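Local structure of histidine phosphotransferase (Caulobacter crescentus, 2OOC) at residues G22-V27 / A100-E105; V11-L16 / E29-F34. The protein probably relays phosphoryl groups between response regulators as the histidine-containing phosphotransfer protein ShpA, a regulator of stalk biogenesis. All coordinates share one frame; numbering follows the deposited sequence. Where two conformers were deposited one is given.

Interaction 1: residues G22-V27 / A100-E105; sequences GDFAVV and AAYAHE
F24 and V27, one turn apart at the start of helix 24-41, both reach the outer end of the Y102 side chain on helix 85-111, a worked example of how a long aromatic bridges two helices: between residues 22-27 and 100-105 the nearest CA atoms, those of V27 and A103, are 9.5 Å apart. Just ahead of the helix, D23 is its N-cap. The carboxylate oxygen OD1 of D23 accepts from A25 N at 2.9 Å with an N-H...O angle of 147°, so the first turn carrying F24 and V27 is tied at its open end. The F24 ring receives the tyrosine hydroxyl at its edge, in the ring plane, with Y102 OH 3.2 Å from F24 CE1, and the two side chains run roughly perpendicular. In the all-helical Hpt fold, a long four-helix bundle, this meeting lies toward one end, where the short helix 13-19 also packs: E17 of that helix hydrogen-bonds Y102 OH, and F13 stacks on the tyrosine ring. V27 follows on the buried side. Its CG1 stands opposite the backbone N (chi1 173°), a setting that carries the methyl to 3.6 Å from Y102 CE1 and to 3.7 Å from Y102 OH. With an alanine in place of Y102, E17 would probably lose its hydroxyl partner and a gap would open beside V27 CG1 and the F24 edge. On the tyrosine itself, CG lies trans to the main-chain nitrogen (chi1 -178°), which carries the phenol out to V27 and F24.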
loop_
_atom_site.group_PDB
_atom_site.type_symbol
_atom_site.label_atom_id
_atom_site.label_comp_id
_atom_site.label_asym_id
_atom_site.label_seq_id
_atom_site.Cartn_x
_atom_site.Cartn_y
_atom_site.Cartn_z
ATOM N N GLY A 22 7.897 17.260 -1.210
ATOM C CA GLY A 22 9.192 17.032 -1.796
ATOM C C GLY A 22 10.245 16.589 -0.796
ATOM O O GLY A 22 11.380 16.272 -1.198
ATOM N N ASP A 23 9.866 16.475 0.481
ATOM C CA ASP A 23 10.845 16.165 1.529
ATOM C C ASP A 23 10.959 14.709 1.750
ATOM O O ASP A 23 10.010 14.012 2.188
ATOM C CB ASP A 23 10.499 16.892 2.824
ATOM C CG ASP A 23 11.670 16.902 3.803
ATOM O OD1 ASP A 23 12.097 15.797 4.151
ATOM O OD2 ASP A 23 12.084 17.996 4.169
ATOM N N PHE A 24 12.139 14.184 1.476
ATOM C CA PHE A 24 12.298 12.754 1.576
ATOM C C PHE A 24 12.227 12.136 2.935
ATOM O O PHE A 24 11.920 10.959 3.010
ATOM C CB PHE A 24 13.455 12.280 0.698
ATOM C CG PHE A 24 13.143 12.520 -0.756
ATOM C CD1 PHE A 24 12.193 11.722 -1.420
ATOM C CD2 PHE A 24 13.652 13.641 -1.424
ATOM C CE1 PHE A 24 11.842 11.990 -2.721
ATOM C CE2 PHE A 24 13.295 13.903 -2.743
ATOM C CZ PHE A 24 12.385 13.077 -3.387
ATOM N N ALA A 25 12.413 12.898 4.015
ATOM C CA ALA A 25 12.266 12.345 5.337
ATOM C C ALA A 25 10.788 11.985 5.547
ATOM O O ALA A 25 10.477 10.974 6.207
ATOM C CB ALA A 25 12.751 13.341 6.392
ATOM N N VAL A 26 9.905 12.826 5.025
ATOM C CA VAL A 26 8.462 12.541 5.194
ATOM C C VAL A 26 8.031 11.374 4.303
ATOM O O VAL A 26 7.292 10.470 4.720
ATOM C CB VAL A 26 7.597 13.768 4.941
ATOM C CG1 VAL A 26 6.103 13.401 4.971
ATOM C CG2 VAL A 26 7.885 14.872 5.989
ATOM N N VAL A 27 8.528 11.332 3.092
ATOM C CA VAL A 27 8.281 10.181 2.239
ATOM C C VAL A 27 8.703 8.881 2.925
ATOM O O VAL A 27 7.909 7.933 3.006
ATOM C CB VAL A 27 9.008 10.339 0.887
ATOM C CG1 VAL A 27 8.854 8.979 0.077
ATOM C CG2 VAL A 27 8.507 11.529 0.059
ATOM N N ALA A 100 9.034 -1.099 -1.557
ATOM C CA ALA A 100 10.329 -1.616 -1.149
ATOM C C ALA A 100 11.443 -1.207 -2.112
ATOM O O ALA A 100 12.575 -0.847 -1.772
ATOM C CB ALA A 100 10.300 -3.141 -0.974
ATOM N N ALA A 101 11.127 -1.235 -3.397
ATOM C CA ALA A 101 12.069 -0.860 -4.430
ATOM C C ALA A 101 12.436 0.631 -4.418
ATOM O O ALA A 101 13.569 1.022 -4.692
ATOM C CB ALA A 101 11.534 -1.281 -5.835
ATOM N N TYR A 102 11.441 1.478 -4.096
ATOM C CA TYR A 102 11.661 2.906 -3.986
ATOM C C TYR A 102 12.592 3.185 -2.820
ATOM O O TYR A 102 13.519 3.972 -2.976
ATOM C CB TYR A 102 10.353 3.604 -3.779
ATOM C CG TYR A 102 10.393 5.126 -3.699
ATOM C CD1 TYR A 102 10.730 5.747 -2.525
ATOM C CD2 TYR A 102 10.053 5.906 -4.781
ATOM C CE1 TYR A 102 10.718 7.118 -2.412
ATOM C CE2 TYR A 102 10.026 7.297 -4.680
ATOM C CZ TYR A 102 10.370 7.879 -3.491
ATOM O OH TYR A 102 10.376 9.250 -3.334
ATOM N N ALA A 103 12.370 2.520 -1.703
ATOM C CA ALA A 103 13.270 2.650 -0.540
ATOM C C ALA A 103 14.690 2.209 -0.894
ATOM O O ALA A 103 15.695 2.855 -0.576
ATOM C CB ALA A 103 12.729 1.875 0.634
ATOM N N HIS A 104 14.816 1.104 -1.639
ATOM C CA HIS A 104 16.099 0.657 -2.086
ATOM C C HIS A 104 16.848 1.625 -2.989
ATOM O O HIS A 104 18.043 1.830 -2.868
ATOM C CB HIS A 104 15.896 -0.704 -2.809
ATOM C CG HIS A 104 17.146 -1.469 -3.029
ATOM N ND1 HIS A 104 17.348 -2.266 -4.138
ATOM C CD2 HIS A 104 18.272 -1.615 -2.267
ATOM C CE1 HIS A 104 18.521 -2.857 -4.062
ATOM N NE2 HIS A 104 19.094 -2.505 -2.923
ATOM N N GLU A 105 16.115 2.185 -3.937
ATOM C CA GLU A 105 16.621 3.186 -4.842
ATOM C C GLU A 105 17.159 4.405 -4.096
ATOM O O GLU A 105 18.185 4.951 -4.500
ATOM C CB GLU A 105 15.510 3.615 -5.799
ATOM C CG GLU A 105 15.380 2.659 -6.961
ATOM C CD GLU A 105 14.039 2.767 -7.692
ATOM O OE1 GLU A 105 13.348 3.810 -7.582
ATOM O OE2 GLU A 105 13.676 1.778 -8.380
#

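Interaction 2: residues V11-L16 / E29-F34; sequences VDFAYL and EVLALF
L16 of helix 13-19 pushes its forked end against two successive residues of helix 24-41, V30 and L31, and so seats the short N-terminal helix on the four-helix bundle of this Hpt protein. The fork is the bump, and each prong finds its own neighbour. CD1 of L16 lies 3.6 Å from CG1 of V30 and 4.0 Å from its CB, resting on the flank of the valine as the two side chains lie alongside, running antiparallel. The other prong goes to L31, where the side chains meet at a slant and CD2 of L16 approaches CG of L31 at 3.9 Å. A chi1 of -173° turns CG of L16 away from its own main-chain N and out toward helix 24-41, and its methyls spread over both partners. L31 in turn fills the hollow between L16 and F13: its CD2 comes to the edge of the F13 ring, 4.3 Å from CE1, while V11 CG1 sits 3.7 Å above one face of that ring, near its rim. Farther round, L31 packs against I99 and Y102 of helix 85-111, and V30 against V66 of helix 52-66, so the two partners of the fork also pack on other helices of the bundle. The fit is tightest where methyl meets methyl: CD2 of L16 and CD2 of L31 are 3.3 Å apart, closer than usual for two carbons.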
loop_
_atom_site.group_PDB
_atom_site.type_symbol
_atom_site.label_atom_id
_atom_site.label_comp_id
_atom_site.label_asym_id
_atom_site.label_seq_id
_atom_site.Cartn_x
_atom_site.Cartn_y
_atom_site.Cartn_z
ATOM N N VAL A 11 2.266 2.178 -7.448
ATOM C CA VAL A 11 2.230 3.355 -6.568
ATOM C C VAL A 11 2.614 4.610 -7.321
ATOM O O VAL A 11 3.605 4.631 -8.017
ATOM C CB VAL A 11 3.124 3.148 -5.376
ATOM C CG1 VAL A 11 3.092 4.302 -4.405
ATOM C CG2 VAL A 11 2.695 1.896 -4.622
ATOM N N ASP A 12 1.796 5.654 -7.156
ATOM C CA ASP A 12 2.066 6.936 -7.762
ATOM C C ASP A 12 2.982 7.696 -6.867
ATOM O O ASP A 12 2.506 8.379 -5.920
ATOM C CB ASP A 12 0.729 7.703 -7.914
ATOM C CG ASP A 12 0.861 8.880 -8.806
ATOM O OD1 ASP A 12 1.987 9.441 -8.851
ATOM O OD2 ASP A 12 -0.172 9.238 -9.427
ATOM N N PHE A 13 4.298 7.600 -7.068
ATOM C CA PHE A 13 5.202 8.186 -6.113
ATOM C C PHE A 13 5.199 9.716 -6.189
ATOM O O PHE A 13 5.574 10.414 -5.242
ATOM C CB PHE A 13 6.634 7.587 -6.224
ATOM C CG PHE A 13 6.725 6.197 -5.680
ATOM C CD1 PHE A 13 6.639 5.961 -4.327
ATOM C CD2 PHE A 13 6.848 5.151 -6.514
ATOM C CE1 PHE A 13 6.711 4.627 -3.826
ATOM C CE2 PHE A 13 6.906 3.867 -6.009
ATOM C CZ PHE A 13 6.837 3.604 -4.701
ATOM N N ALA A 14 4.719 10.256 -7.325
ATOM C CA ALA A 14 4.557 11.715 -7.413
ATOM C C ALA A 14 3.547 12.211 -6.366
ATOM O O ALA A 14 3.718 13.270 -5.728
ATOM C CB ALA A 14 4.113 12.078 -8.788
ATOM N N TYR A 15 2.472 11.450 -6.181
ATOM C CA TYR A 15 1.454 11.772 -5.174
ATOM C C TYR A 15 2.046 11.800 -3.784
ATOM O O TYR A 15 1.912 12.754 -3.022
ATOM C CB TYR A 15 0.275 10.791 -5.275
ATOM C CG TYR A 15 -0.828 11.079 -4.294
ATOM C CD1 TYR A 15 -0.741 10.612 -2.982
ATOM C CD2 TYR A 15 -1.934 11.848 -4.645
ATOM C CE1 TYR A 15 -1.707 10.927 -2.056
ATOM C CE2 TYR A 15 -2.920 12.157 -3.721
ATOM C CZ TYR A 15 -2.780 11.674 -2.429
ATOM O OH TYR A 15 -3.807 11.975 -1.581
ATOM N N LEU A 16 2.808 10.746 -3.487
ATOM C CA LEU A 16 3.425 10.678 -2.166
ATOM C C LEU A 16 4.468 11.787 -1.940
ATOM O O LEU A 16 4.502 12.447 -0.900
ATOM C CB LEU A 16 4.071 9.312 -1.981
ATOM C CG LEU A 16 4.572 9.140 -0.543
ATOM C CD1 LEU A 16 3.522 9.532 0.520
ATOM C CD2 LEU A 16 5.017 7.705 -0.425
ATOM N N GLU A 29 9.100 8.225 6.047
ATOM C CA GLU A 29 8.191 7.984 7.192
ATOM C C GLU A 29 6.899 7.312 6.764
ATOM O O GLU A 29 6.417 6.358 7.380
ATOM C CB GLU A 29 7.833 9.326 7.817
ATOM C CG GLU A 29 6.868 9.240 9.047
ATOM C CD GLU A 29 6.118 10.544 9.342
ATOM O OE1 GLU A 29 6.195 11.527 8.572
ATOM O OE2 GLU A 29 5.436 10.592 10.381
ATOM N N VAL A 30 6.305 7.890 5.733
ATOM C CA VAL A 30 5.012 7.424 5.307
ATOM C C VAL A 30 5.119 5.992 4.732
ATOM O O VAL A 30 4.264 5.129 4.987
ATOM C CB VAL A 30 4.375 8.400 4.299
ATOM C CG1 VAL A 30 3.167 7.715 3.612
ATOM C CG2 VAL A 30 4.017 9.725 5.011
ATOM N N LEU A 31 6.166 5.766 3.962
ATOM C CA LEU A 31 6.411 4.421 3.392
ATOM C C LEU A 31 6.569 3.410 4.536
ATOM O O LEU A 31 6.035 2.283 4.511
ATOM C CB LEU A 31 7.603 4.356 2.454
ATOM C CG LEU A 31 7.438 5.166 1.167
ATOM C CD1 LEU A 31 8.674 4.998 0.402
ATOM C CD2 LEU A 31 6.116 4.760 0.472
ATOM N N ALA A 32 7.310 3.795 5.586
ATOM C CA ALA A 32 7.469 2.907 6.726
ATOM C C ALA A 32 6.152 2.641 7.482
ATOM O O ALA A 32 5.862 1.495 7.816
ATOM C CB ALA A 32 8.554 3.443 7.656
ATOM N N LEU A 33 5.316 3.670 7.618
ATOM C CA LEU A 33 4.010 3.490 8.217
ATOM C C LEU A 33 3.127 2.557 7.398
ATOM O O LEU A 33 2.444 1.708 7.951
ATOM C CB LEU A 33 3.331 4.869 8.346
ATOM C CG LEU A 33 3.951 5.822 9.383
ATOM C CD1 LEU A 33 3.249 7.262 9.303
ATOM C CD2 LEU A 33 3.891 5.201 10.778
ATOM N N PHE A 34 3.169 2.691 6.089
ATOM C CA PHE A 34 2.346 1.867 5.236
ATOM C C PHE A 34 2.782 0.408 5.359
ATOM O O PHE A 34 1.958 -0.484 5.450
ATOM C CB PHE A 34 2.445 2.275 3.783
ATOM C CG PHE A 34 1.589 1.438 2.865
ATOM C CD1 PHE A 34 0.257 1.779 2.637
ATOM C CD2 PHE A 34 2.073 0.294 2.275
ATOM C CE1 PHE A 34 -0.513 0.966 1.826
ATOM C CE2 PHE A 34 1.335 -0.503 1.440
ATOM C CZ PHE A 34 -0.001 -0.187 1.250
#

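Helix 24-41 serves both contacts. Interaction 1 uses its first turn to meet helix 85-111, whereas interaction 2 uses the next turns to receive helix 13-19. Their centres are about 7 Å apart and they share one continuous packed region, with Y102 CD2 3.4 Å from F13 CD1 and V27 CG1 4.1 Å from L16 CD2. Interaction 2 lies nearer the chain centre, about 8 Å from it against 14 Å, and is purely aliphatic and aromatic packing. Interaction 1, farther toward the end of the molecule, combines buried V27 and Y102 with exposed F24 and includes the hydroxyl of Y102, which E17 satisfies by a hydrogen bond.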